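Local coordinates for protein CPn_0803/CP_1068/CPj0803/CpB0832 (Chlamydophila pneumoniae, PDB 3Q9D) that is of unknown function but, as a coiled-coil protein of a chlamydial family, may act at the needle tip of the type III secretion system, at residues 47-50 and 51-55; 112-115 and 116-119; 120-123 and 124-127; 172-175 and 176-180; 191-194 and 195-199. All blocks are in the same frame, centred on the assembly; numbering follows the deposited sequence.

Contact 1: 47-50 and 51-55; sequences EDNV and FLLLE
The opening turns of helix 48-61 bring Asn49 against Leu53 and Val50 against Leu54, one helical turn apart. Leu53 N donates to Asn49 O at 2.9 Å, and Leu54 N reaches Val50 O at 2.9 Å. One residue earlier, Leu52 N bonds to Asp48 O at 3.3 Å, long but straight (164°), and Phe51 N adds a weak bond to the same oxygen. Outside the backbone, the carboxamide of Asn49 and the branch of Leu53 cross obliquely: Leu53 CD1 sits 3.4 Å from Asn49 ND2 and 3.3 Å from Asn49 O. Phe51 CG stands beside its own backbone N (chi1 -73°), which leans the ring toward the helix start and leaves Asp48 O at its edge, near the ring plane. That ring packs on Met95 and Leu116, while Leu54 touches Phe92, Val77 and Cys81; Asp48 OD1 accepts from Gln109 NE2, linking this end to helix 107-133. The helix is thus two-faced: Phe51 and Leu54 are buried among three other helices, whereas Asn49 and Leu53 meet on the exposed side through van der Waals contact, with the backbone bonds supplying the polar pairing between these turns.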
loop_
_atom_site.group_PDB
_atom_site.type_symbol
_atom_site.label_atom_id
_atom_site.label_comp_id
_atom_site.label_asym_id
_atom_site.label_seq_id
_atom_site.Cartn_x
_atom_site.Cartn_y
_atom_site.Cartn_z
ATOM N N GLU A 47 -17.742 -35.944 16.604
ATOM C CA GLU A 47 -17.446 -35.682 18.012
ATOM C C GLU A 47 -17.538 -34.176 18.281
ATOM O O GLU A 47 -17.266 -33.383 17.379
ATOM C CB GLU A 47 -16.052 -36.211 18.362
ATOM C CG GLU A 47 -14.935 -35.773 17.395
ATOM C CD GLU A 47 -14.790 -36.669 16.154
ATOM O OE1 GLU A 47 -15.786 -36.896 15.423
ATOM O OE2 GLU A 47 -13.658 -37.142 15.906
ATOM N N ASP A 48 -17.916 -33.782 19.503
ATOM C CA ASP A 48 -18.016 -32.361 19.871
ATOM C C ASP A 48 -16.706 -31.665 19.570
ATOM O O ASP A 48 -16.656 -30.450 19.301
ATOM C CB ASP A 48 -18.313 -32.175 21.366
ATOM C CG ASP A 48 -19.766 -32.469 21.729
ATOM O OD1 ASP A 48 -20.609 -32.557 20.808
ATOM O OD2 ASP A 48 -20.066 -32.594 22.944
ATOM N N ASN A 49 -15.631 -32.437 19.636
ATOM C CA ASN A 49 -14.324 -31.856 19.450
ATOM C C ASN A 49 -14.183 -31.205 18.071
ATOM O O ASN A 49 -13.438 -30.234 17.926
ATOM C CB ASN A 49 -13.236 -32.901 19.677
ATOM C CG ASN A 49 -11.977 -32.299 20.262
ATOM O OD1 ASN A 49 -12.032 -31.320 21.013
ATOM N ND2 ASN A 49 -10.829 -32.872 19.914
ATOM N N VAL A 50 -14.909 -31.721 17.073
ATOM C CA VAL A 50 -14.803 -31.223 15.703
ATOM C C VAL A 50 -15.338 -29.795 15.583
ATOM O O VAL A 50 -14.754 -28.962 14.906
ATOM C CB VAL A 50 -15.542 -32.139 14.693
ATOM C CG1 VAL A 50 -15.430 -31.588 13.278
ATOM C CG2 VAL A 50 -14.987 -33.556 14.757
ATOM N N PHE A 51 -16.467 -29.530 16.234
ATOM C CA PHE A 51 -17.032 -28.198 16.211
ATOM C C PHE A 51 -16.085 -27.233 16.887
ATOM O O PHE A 51 -15.965 -26.087 16.467
ATOM C CB PHE A 51 -18.391 -28.156 16.905
ATOM C CG PHE A 51 -19.496 -28.803 16.102
ATOM C CD1 PHE A 51 -20.298 -28.042 15.265
ATOM C CD2 PHE A 51 -19.715 -30.174 16.172
ATOM C CE1 PHE A 51 -21.305 -28.632 14.521
ATOM C CE2 PHE A 51 -20.722 -30.770 15.428
ATOM C CZ PHE A 51 -21.515 -29.993 14.602
ATOM N N LEU A 52 -15.483 -27.662 17.993
ATOM C CA LEU A 52 -14.552 -26.808 18.724
ATOM C C LEU A 52 -13.290 -26.489 17.928
ATOM O O LEU A 52 -12.845 -25.345 17.884
ATOM C CB LEU A 52 -14.175 -27.452 20.059
ATOM C CG LEU A 52 -13.436 -26.555 21.055
ATOM C CD1 LEU A 52 -14.230 -25.290 21.332
ATOM C CD2 LEU A 52 -13.146 -27.306 22.344
ATOM N N LEU A 53 -12.706 -27.513 17.317
ATOM C CA LEU A 53 -11.518 -27.336 16.492
ATOM C C LEU A 53 -11.818 -26.464 15.276
ATOM O O LEU A 53 -11.020 -25.607 14.904
ATOM C CB LEU A 53 -10.974 -28.691 16.041
ATOM C CG LEU A 53 -9.792 -29.256 16.829
ATOM C CD1 LEU A 53 -10.201 -30.516 17.572
ATOM C CD2 LEU A 53 -8.622 -29.535 15.900
ATOM N N LEU A 54 -12.977 -26.688 14.665
ATOM C CA LEU A 54 -13.387 -25.927 13.496
ATOM C C LEU A 54 -13.562 -24.459 13.847
ATOM O O LEU A 54 -13.151 -23.580 13.094
ATOM C CB LEU A 54 -14.689 -26.489 12.928
ATOM C CG LEU A 54 -15.228 -25.826 11.662
ATOM C CD1 LEU A 54 -14.193 -25.871 10.553
ATOM C CD2 LEU A 54 -16.519 -26.495 11.225
ATOM N N GLU A 55 -14.163 -24.198 15.002
ATOM C CA GLU A 55 -14.369 -22.816 15.441
ATOM C C GLU A 55 -13.042 -22.084 15.634
ATOM O O GLU A 55 -12.891 -20.943 15.190
ATOM C CB GLU A 55 -15.161 -22.765 16.746
ATOM C CG GLU A 55 -15.433 -21.344 17.222
ATOM C CD GLU A 55 -16.145 -21.299 18.576
ATOM O OE1 GLU A 55 -15.539 -21.724 19.588
ATOM O OE2 GLU A 55 -17.309 -20.845 18.623
#

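Contact 2: 112-115 and 116-119; sequences AAHS and LIAE
Four successive N-H groups, those of Leu116, Ile117, Ala118 and Glu119, bond to the carbonyls of Ala112, Ala113, His114 and Ser115, giving unbroken alpha-helix in the first half of helix 107-133. Leu116 N to Ala112 O measures 2.9 Å, and Ala118 N to His114 O 3.0 Å. Leu116 and Ile117 both lean back over the preceding turn: Leu116 CG lies 3.4 Å from Ala112 O, and Ile117 CG1, turned away from its own carbonyl carbon by a chi1 of -71°, comes within 3.2 Å of Ala113 O. The end of that isoleucine, CD1, reaches the edge of the His114 imidazole, 4.3 Å from His114 ND1. Ala113, Leu116 and Ile117 form the apolar side, against Met95 and Leu96 of helix 86-98, with Leu116 also meeting Phe51. Lys59 serves this turn twice, from two copies: in the same chain it pairs with Glu119 OE2 in a salt bridge, and Lys59 of the second subunit donates to Ala118 O. On the polar side one water joins successive turns, accepting from Ser115 OG at 2.7 Å and donating to Glu119 OE1 at 2.9 Å.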
loop_
_atom_site.group_PDB
_atom_site.type_symbol
_atom_site.label_atom_id
_atom_site.label_comp_id
_atom_site.label_asym_id
_atom_site.label_seq_id
_atom_site.Cartn_x
_atom_site.Cartn_y
_atom_site.Cartn_z
ATOM N N ALA A 112 -24.016 -25.188 18.775
ATOM C CA ALA A 112 -22.702 -24.790 18.277
ATOM C C ALA A 112 -22.779 -24.455 16.787
ATOM O O ALA A 112 -22.159 -23.498 16.340
ATOM C CB ALA A 112 -21.655 -25.878 18.542
ATOM N N ALA A 113 -23.542 -25.239 16.022
ATOM C CA ALA A 113 -23.710 -24.970 14.595
ATOM C C ALA A 113 -24.347 -23.595 14.407
ATOM O O ALA A 113 -23.896 -22.809 13.565
ATOM C CB ALA A 113 -24.568 -26.069 13.894
ATOM N N HIS A 114 -25.383 -23.291 15.192
ATOM C CA HIS A 114 -26.015 -21.970 15.079
ATOM C C HIS A 114 -25.033 -20.853 15.404
ATOM O O HIS A 114 -25.055 -19.807 14.774
ATOM C CB HIS A 114 -27.278 -21.866 15.945
ATOM C CG HIS A 114 -28.414 -22.686 15.419
ATOM N ND1 HIS A 114 -28.589 -22.925 14.077
ATOM C CD2 HIS A 114 -29.413 -23.341 16.052
ATOM C CE1 HIS A 114 -29.659 -23.682 13.899
ATOM N NE2 HIS A 114 -30.175 -23.947 15.080
ATOM N N SER A 115 -24.153 -21.091 16.372
ATOM C CA SER A 115 -23.174 -20.080 16.751
ATOM C C SER A 115 -22.173 -19.863 15.602
ATOM O O SER A 115 -21.800 -18.721 15.288
ATOM C CB SER A 115 -22.436 -20.507 18.027
ATOM O OG SER A 115 -21.442 -19.570 18.370
ATOM N N LEU A 116 -21.741 -20.959 14.980
ATOM C CA LEU A 116 -20.796 -20.886 13.859
ATOM C C LEU A 116 -21.424 -20.181 12.668
ATOM O O LEU A 116 -20.773 -19.390 11.975
ATOM C CB LEU A 116 -20.349 -22.280 13.423
ATOM C CG LEU A 116 -19.405 -23.027 14.374
ATOM C CD1 LEU A 116 -19.139 -24.435 13.813
ATOM C CD2 LEU A 116 -18.085 -22.252 14.622
ATOM N N ILE A 117 -22.700 -20.453 12.439
ATOM C CA ILE A 117 -23.418 -19.803 11.349
ATOM C C ILE A 117 -23.467 -18.297 11.600
ATOM O O ILE A 117 -23.145 -17.494 10.716
ATOM C CB ILE A 117 -24.849 -20.372 11.194
ATOM C CG1 ILE A 117 -24.777 -21.796 10.625
ATOM C CG2 ILE A 117 -25.672 -19.488 10.271
ATOM C CD1 ILE A 117 -26.157 -22.526 10.595
ATOM N N ALA A 118 -23.850 -17.918 12.820
ATOM C CA ALA A 118 -23.967 -16.513 13.176
ATOM C C ALA A 118 -22.617 -15.818 13.059
ATOM O O ALA A 118 -22.525 -14.714 12.533
ATOM C CB ALA A 118 -24.537 -16.355 14.599
ATOM N N GLU A 119 -21.562 -16.462 13.545
ATOM C CA GLU A 119 -20.248 -15.830 13.515
ATOM C C GLU A 119 -19.608 -15.777 12.109
ATOM O O GLU A 119 -18.933 -14.808 11.746
ATOM C CB GLU A 119 -19.310 -16.512 14.516
ATOM C CG GLU A 119 -17.964 -15.784 14.697
ATOM C CD GLU A 119 -17.200 -16.280 15.925
ATOM O OE1 GLU A 119 -17.757 -17.115 16.675
ATOM O OE2 GLU A 119 -16.053 -15.829 16.153
HETATM O O HOH W 1 -19.100 -19.667 16.991
#

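Contact 3: 120-123 and 124-127; sequences FMMP and IRVA
Packing of Ile124 on Phe120 and of Arg125 on Met121 marks a local contact across a kink in the long helix 107-133, near the middle of the chain. The kink lies where Met122 and Pro123 lack backbone bonds to the turn before; Pro123 has no N-H to give, and Phe120 departs from helical geometry with a phi of -120°. Beyond it the helix resumes at once: Ile124 N donates to Phe120 O at 2.9 Å, Arg125 N to Met121 O at 2.9 Å, and Ala127 N to Pro123 O at 2.8 Å. A chi1 of -68° swings the CG1 branch of Ile124 back over the preceding turn, where CD1 lies 3.2 Å from Phe120 O and 3.8 Å from Phe120 CB. Next to it, Met121 and Arg125 lie side by side and point the same way, with Met121 CG 3.6 Å from Arg125 CD; the aliphatic part of the arginine runs along the methionine, while NH1 makes a weak bond to Ile97 O. Ile124 is buried against Phe62, Phe71, Phe74 and Leu96, and Val126 packs on Ala63 of the second subunit. Backbone pairing thus lapses for two residues and then recovers: the four N-H groups from Ile124 to Ala127 are all bonded one turn back, Val126 N to Met122 O included, and between the side chains themselves the contact is carried by apolar packing.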
loop_
_atom_site.group_PDB
_atom_site.type_symbol
_atom_site.label_atom_id
_atom_site.label_comp_id
_atom_site.label_asym_id
_atom_site.label_seq_id
_atom_site.Cartn_x
_atom_site.Cartn_y
_atom_site.Cartn_z
ATOM N N PHE A 120 -19.831 -16.796 11.296
ATOM C CA PHE A 120 -18.975 -16.964 10.113
ATOM C C PHE A 120 -19.646 -16.939 8.769
ATOM O O PHE A 120 -18.962 -16.799 7.758
ATOM C CB PHE A 120 -18.132 -18.245 10.242
ATOM C CG PHE A 120 -17.178 -18.193 11.381
ATOM C CD1 PHE A 120 -16.111 -17.302 11.351
ATOM C CD2 PHE A 120 -17.356 -18.990 12.488
ATOM C CE1 PHE A 120 -15.231 -17.224 12.392
ATOM C CE2 PHE A 120 -16.478 -18.915 13.563
ATOM C CZ PHE A 120 -15.398 -18.036 13.507
ATOM N N MET A 121 -20.965 -17.077 8.728
ATOM C CA MET A 121 -21.622 -17.170 7.429
ATOM C C MET A 121 -21.412 -15.923 6.565
ATOM O O MET A 121 -21.066 -16.025 5.391
ATOM C CB MET A 121 -23.119 -17.471 7.548
ATOM C CG MET A 121 -23.785 -17.607 6.159
ATOM S SD MET A 121 -25.532 -18.120 6.292
ATOM C CE MET A 121 -26.238 -16.825 7.322
ATOM N N MET A 122 -21.641 -14.745 7.125
ATOM C CA MET A 122 -21.477 -13.518 6.356
ATOM C C MET A 122 -20.019 -13.253 5.937
ATOM O O MET A 122 -19.743 -12.930 4.775
ATOM C CB MET A 122 -22.087 -12.341 7.127
ATOM C CG MET A 122 -23.609 -12.419 7.195
ATOM S SD MET A 122 -24.301 -12.517 5.530
ATOM C CE MET A 122 -23.134 -11.397 4.631
ATOM N N PRO A 123 -19.071 -13.413 6.872
ATOM C CA PRO A 123 -17.667 -13.208 6.505
ATOM C C PRO A 123 -17.225 -14.198 5.415
ATOM O O PRO A 123 -16.431 -13.841 4.538
ATOM C CB PRO A 123 -16.928 -13.480 7.813
ATOM C CG PRO A 123 -17.921 -13.080 8.880
ATOM C CD PRO A 123 -19.256 -13.506 8.335
ATOM N N ILE A 124 -17.726 -15.432 5.479
ATOM C CA ILE A 124 -17.450 -16.418 4.414
ATOM C C ILE A 124 -18.048 -16.008 3.063
ATOM O O ILE A 124 -17.401 -16.129 2.014
ATOM C CB ILE A 124 -17.930 -17.848 4.803
ATOM C CG1 ILE A 124 -17.060 -18.388 5.953
ATOM C CG2 ILE A 124 -17.900 -18.783 3.570
ATOM C CD1 ILE A 124 -17.716 -19.566 6.732
ATOM N N ARG A 125 -19.290 -15.535 3.088
ATOM C CA ARG A 125 -19.924 -15.012 1.876
ATOM C C ARG A 125 -19.199 -13.783 1.324
ATOM O O ARG A 125 -19.083 -13.622 0.105
ATOM C CB ARG A 125 -21.402 -14.719 2.140
ATOM C CG ARG A 125 -22.112 -16.012 2.574
ATOM C CD ARG A 125 -23.574 -15.803 3.004
ATOM N NE ARG A 125 -24.472 -15.582 1.875
ATOM C CZ ARG A 125 -24.790 -16.512 0.976
ATOM N NH1 ARG A 125 -24.264 -17.731 1.056
ATOM N NH2 ARG A 125 -25.625 -16.220 -0.015
ATOM N N VAL A 126 -18.715 -12.922 2.210
ATOM C CA VAL A 126 -17.894 -11.794 1.776
ATOM C C VAL A 126 -16.566 -12.272 1.195
ATOM O O VAL A 126 -16.141 -11.765 0.157
ATOM C CB VAL A 126 -17.686 -10.774 2.889
ATOM C CG1 VAL A 126 -16.617 -9.736 2.469
ATOM C CG2 VAL A 126 -19.023 -10.089 3.199
ATOM N N ALA A 127 -15.922 -13.261 1.830
ATOM C CA ALA A 127 -14.705 -13.851 1.234
ATOM C C ALA A 127 -14.975 -14.401 -0.161
ATOM O O ALA A 127 -14.174 -14.228 -1.080
ATOM C CB ALA A 127 -14.124 -14.955 2.126
#

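Contact 4: 172-175 and 176-180; sequences QNTC and HLIRH
Gln172 lies across the imidazole of His176, the two side chains crossing at a slant with amide and ring planes 41° apart. Gln172 CG makes the closest approach between these side chains, 3.4 Å from His176 CE1, and Gln172 NE2 follows at 3.6 Å from the same carbon. The glutamine is fully extended, CG anti to its backbone N (chi1 -175°), while His176 leans back toward it. This posture also places the backbone oxygen Gln172 O over one face of the ring, offset toward the rim, 3.4 Å from His176 CG; that same oxygen accepts from His176 N at 2.9 Å. The setting is the start of helix 171-190, directly after strand 164-170, where Asp170 accepts from Asn173 N through OD1 and from Thr174 OG1 through its backbone O. A water accepts from Asn173 ND2 at 3.0 Å and lies 2.5 Å from His176 ND1, a distance short enough to be doubtful in detail. On another side of the helix Ile178 CG1 leans over Thr174 O at 3.2 Å, and Ile178 packs on Leu208 of the third subunit. Glu204 of that subunit approaches His176 NE2 and Arg179 NH1, both weakly, while His180 NE2 bonds to Ser142 OG of the third subunit.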
loop_
_atom_site.group_PDB
_atom_site.type_symbol
_atom_site.label_atom_id
_atom_site.label_comp_id
_atom_site.label_asym_id
_atom_site.label_seq_id
_atom_site.Cartn_x
_atom_site.Cartn_y
_atom_site.Cartn_z
ATOM N N GLN A 172 -14.429 21.105 -13.202
ATOM C CA GLN A 172 -14.086 20.662 -14.535
ATOM C C GLN A 172 -13.674 19.179 -14.582
ATOM O O GLN A 172 -14.105 18.457 -15.484
ATOM C CB GLN A 172 -12.961 21.505 -15.113
ATOM C CG GLN A 172 -12.667 21.131 -16.552
ATOM C CD GLN A 172 -11.587 21.989 -17.149
ATOM O OE1 GLN A 172 -10.601 22.326 -16.482
ATOM N NE2 GLN A 172 -11.764 22.364 -18.413
ATOM N N ASN A 173 -12.831 18.737 -13.643
ATOM C CA ASN A 173 -12.463 17.306 -13.554
ATOM C C ASN A 173 -13.724 16.451 -13.466
ATOM O O ASN A 173 -13.811 15.367 -14.047
ATOM C CB ASN A 173 -11.673 16.979 -12.277
ATOM C CG ASN A 173 -10.349 17.692 -12.181
ATOM O OD1 ASN A 173 -9.935 18.096 -11.085
ATOM N ND2 ASN A 173 -9.659 17.829 -13.308
ATOM N N THR A 174 -14.684 16.915 -12.670
ATOM C CA THR A 174 -15.891 16.147 -12.440
ATOM C C THR A 174 -16.654 15.966 -13.751
ATOM O O THR A 174 -17.128 14.872 -14.063
ATOM C CB THR A 174 -16.799 16.818 -11.375
ATOM O OG1 THR A 174 -16.061 17.002 -10.161
ATOM C CG2 THR A 174 -18.027 15.951 -11.096
ATOM N N CYS A 175 -16.769 17.050 -14.511
ATOM C CA CYS A 175 -17.405 17.026 -15.819
ATOM C C CYS A 175 -16.673 16.086 -16.788
ATOM O O CYS A 175 -17.289 15.329 -17.528
ATOM C CB CYS A 175 -17.446 18.444 -16.388
ATOM S SG CYS A 175 -18.167 18.579 -18.020
ATOM N N HIS A 176 -15.352 16.140 -16.783
ATOM C CA HIS A 176 -14.598 15.264 -17.681
ATOM C C HIS A 176 -14.783 13.804 -17.303
ATOM O O HIS A 176 -14.920 12.940 -18.170
ATOM C CB HIS A 176 -13.127 15.646 -17.686
ATOM C CG HIS A 176 -12.874 16.979 -18.308
ATOM N ND1 HIS A 176 -11.653 17.614 -18.254
ATOM C CD2 HIS A 176 -13.694 17.804 -19.002
ATOM C CE1 HIS A 176 -11.731 18.770 -18.886
ATOM N NE2 HIS A 176 -12.960 18.910 -19.350
ATOM N N LEU A 177 -14.812 13.528 -16.006
ATOM C CA LEU A 177 -15.070 12.171 -15.535
ATOM C C LEU A 177 -16.447 11.661 -15.985
ATOM O O LEU A 177 -16.593 10.527 -16.446
ATOM C CB LEU A 177 -14.963 12.153 -14.022
ATOM C CG LEU A 177 -14.402 10.931 -13.319
ATOM C CD1 LEU A 177 -13.238 10.316 -14.108
ATOM C CD2 LEU A 177 -13.986 11.357 -11.909
ATOM N N ILE A 178 -17.458 12.510 -15.861
ATOM C CA ILE A 178 -18.800 12.161 -16.317
ATOM C C ILE A 178 -18.801 11.851 -17.830
ATOM O O ILE A 178 -19.386 10.868 -18.271
ATOM C CB ILE A 178 -19.828 13.285 -15.999
ATOM C CG1 ILE A 178 -20.007 13.436 -14.479
ATOM C CG2 ILE A 178 -21.176 12.984 -16.663
ATOM C CD1 ILE A 178 -20.795 14.679 -14.054
ATOM N N ARG A 179 -18.120 12.676 -18.605
ATOM C CA ARG A 179 -18.123 12.528 -20.066
ATOM C C ARG A 179 -17.444 11.213 -20.464
ATOM O O ARG A 179 -17.942 10.461 -21.318
ATOM C CB ARG A 179 -17.400 13.713 -20.695
ATOM C CG ARG A 179 -17.474 13.775 -22.215
ATOM C CD ARG A 179 -16.456 14.771 -22.736
ATOM N NE ARG A 179 -15.153 14.528 -22.124
ATOM C CZ ARG A 179 -14.223 15.460 -21.940
ATOM N NH1 ARG A 179 -14.450 16.714 -22.325
ATOM N NH2 ARG A 179 -13.064 15.141 -21.368
ATOM N N HIS A 180 -16.314 10.938 -19.819
ATOM C CA HIS A 180 -15.592 9.688 -20.001
ATOM C C HIS A 180 -16.479 8.473 -19.696
ATOM O O HIS A 180 -16.546 7.535 -20.494
ATOM C CB HIS A 180 -14.347 9.668 -19.119
ATOM C CG HIS A 180 -13.616 8.362 -19.138
ATOM N ND1 HIS A 180 -12.587 8.097 -20.021
ATOM C CD2 HIS A 180 -13.749 7.255 -18.370
ATOM C CE1 HIS A 180 -12.127 6.874 -19.796
ATOM N NE2 HIS A 180 -12.815 6.348 -18.803
HETATM O O HOH W 2 -10.369 17.258 -16.166
#

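Contact 5: 191-194 and 195-199; sequences NPVG and EKNLQ
The carboxamide of Asn197 runs alongside Val193, the two side chains pointing the same way, with Asn197 OD1 4.1 Å from Val193 CG1 and Asn197 ND2 3.6 Å from Val193 O. A second amide, that of Asn191, is the N-cap of helix 192-200: Gly194 N meets Asn191 OD1 in the carbonyl plane, on a lone pair, at 3.1 Å, and Val193 N adds a weak bond to the same oxygen. The third flat group, the carboxylate of Glu195, is met from above its plane, Gln199 NE2 standing 3.2 Å from Glu195 OE2, whereas the oxygen lies near the plane of the glutamine amide. Backbone bonds begin with Glu195 N to Asn191 O at 2.8 Å, so the capping residue offers both its side-chain and its main-chain oxygen to the first turn. Asn197 N to Val193 O is nearly straight at 166°. In contrast, Lys196 N divides itself between Pro192 O, a longish bond, and Val193 O, a weak one. The Asn197 amide is held at both ends by backbone of the third subunit: OD1 accepts from Cys151 N and ND2 donates to Glu149 O. Nearby, Val193 packs on Arg150 of that subunit, and Leu198 on its Val171, placing this short helix at the subunit interface. Pro192 O also takes a bond from a water at 2.7 Å, which in turn donates weakly to Glu195 OE1 at 3.4 Å.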
loop_
_atom_site.group_PDB
_atom_site.type_symbol
_atom_site.label_atom_id
_atom_site.label_comp_id
_atom_site.label_asym_id
_atom_site.label_seq_id
_atom_site.Cartn_x
_atom_site.Cartn_y
_atom_site.Cartn_z
ATOM N N ASN A 191 -22.479 -2.841 -28.451
ATOM C CA ASN A 191 -22.294 -4.271 -28.253
ATOM C C ASN A 191 -23.591 -4.921 -27.787
ATOM O O ASN A 191 -24.283 -4.385 -26.918
ATOM C CB ASN A 191 -21.184 -4.476 -27.215
ATOM C CG ASN A 191 -21.000 -5.925 -26.824
ATOM O OD1 ASN A 191 -21.637 -6.409 -25.890
ATOM N ND2 ASN A 191 -20.108 -6.623 -27.523
ATOM N N PRO A 192 -23.931 -6.080 -28.362
ATOM C CA PRO A 192 -25.209 -6.745 -28.072
ATOM C C PRO A 192 -25.431 -7.016 -26.576
ATOM O O PRO A 192 -26.548 -6.833 -26.082
ATOM C CB PRO A 192 -25.104 -8.062 -28.854
ATOM C CG PRO A 192 -24.143 -7.761 -29.970
ATOM C CD PRO A 192 -23.144 -6.794 -29.385
ATOM N N VAL A 193 -24.388 -7.435 -25.868
ATOM C CA VAL A 193 -24.496 -7.677 -24.433
ATOM C C VAL A 193 -24.750 -6.369 -23.689
ATOM O O VAL A 193 -25.710 -6.248 -22.928
ATOM C CB VAL A 193 -23.223 -8.339 -23.874
ATOM C CG1 VAL A 193 -23.362 -8.575 -22.378
ATOM C CG2 VAL A 193 -22.939 -9.644 -24.603
ATOM N N GLY A 194 -23.878 -5.394 -23.923
ATOM C CA GLY A 194 -23.995 -4.074 -23.324
ATOM C C GLY A 194 -25.364 -3.456 -23.553
ATOM O O GLY A 194 -25.925 -2.826 -22.660
ATOM N N GLU A 195 -25.912 -3.649 -24.747
ATOM C CA GLU A 195 -27.221 -3.097 -25.093
ATOM C C GLU A 195 -28.314 -3.681 -24.194
ATOM O O GLU A 195 -29.217 -2.962 -23.747
ATOM C CB GLU A 195 -27.537 -3.363 -26.574
ATOM C CG GLU A 195 -28.448 -2.327 -27.231
ATOM C CD GLU A 195 -29.921 -2.657 -27.076
ATOM O OE1 GLU A 195 -30.233 -3.783 -26.631
ATOM O OE2 GLU A 195 -30.763 -1.790 -27.399
ATOM N N LYS A 196 -28.223 -4.984 -23.926
ATOM C CA LYS A 196 -29.218 -5.673 -23.106
ATOM C C LYS A 196 -29.074 -5.247 -21.661
ATOM O O LYS A 196 -30.070 -5.075 -20.959
ATOM C CB LYS A 196 -29.054 -7.189 -23.199
ATOM C CG LYS A 196 -29.305 -7.762 -24.575
ATOM C CD LYS A 196 -30.782 -7.984 -24.830
ATOM C CE LYS A 196 -31.004 -8.526 -26.239
ATOM N NZ LYS A 196 -30.095 -9.675 -26.542
ATOM N N ASN A 197 -27.825 -5.096 -21.213
ATOM C CA ASN A 197 -27.548 -4.587 -19.870
ATOM C C ASN A 197 -28.163 -3.206 -19.691
ATOM O O ASN A 197 -28.724 -2.910 -18.658
ATOM C CB ASN A 197 -26.041 -4.448 -19.619
ATOM C CG ASN A 197 -25.318 -5.784 -19.484
ATOM O OD1 ASN A 197 -24.088 -5.816 -19.419
ATOM N ND2 ASN A 197 -26.063 -6.882 -19.447
ATOM N N LEU A 198 -28.006 -2.340 -20.690
ATOM C CA LEU A 198 -28.535 -0.982 -20.598
ATOM C C LEU A 198 -30.064 -0.954 -20.643
ATOM O O LEU A 198 -30.698 -0.123 -19.974
ATOM C CB LEU A 198 -27.982 -0.113 -21.721
ATOM C CG LEU A 198 -26.529 0.358 -21.562
ATOM C CD1 LEU A 198 -25.960 0.745 -22.924
ATOM C CD2 LEU A 198 -26.477 1.529 -20.584
ATOM N N GLN A 199 -30.659 -1.840 -21.434
ATOM C CA GLN A 199 -32.117 -1.874 -21.508
ATOM C C GLN A 199 -32.695 -2.251 -20.150
ATOM O O GLN A 199 -33.790 -1.825 -19.806
ATOM C CB GLN A 199 -32.615 -2.830 -22.594
ATOM C CG GLN A 199 -32.408 -2.324 -24.021
ATOM C CD GLN A 199 -33.181 -1.041 -24.326
ATOM O OE1 GLN A 199 -34.158 -0.709 -23.649
ATOM N NE2 GLN A 199 -32.740 -0.315 -25.352
HETATM O O HOH W 3 -28.851 -6.801 -27.449
#

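How the contacts relate
From the N terminus the five contacts come in series, each joining neighbouring turns of one helix; they close no long loop, and none nests in or crosses another. Contact 1 opens helix 48-61, and contacts 2 and 3 adjoin along helix 107-133. Contacts 1 and 2 touch, Glu55 CB lying 3.6 Å from Leu116 CD2, and contact 3 reaches contact 1 through the Phe120 ring. These three belong to the N-terminal helical part. Beyond the three-stranded antiparallel sheet come contact 4 on helix 171-190 and contact 5 on helix 192-200, centres about 23 Å apart, both against the third subunit; contact 4 is centred about 55 Å from contact 1.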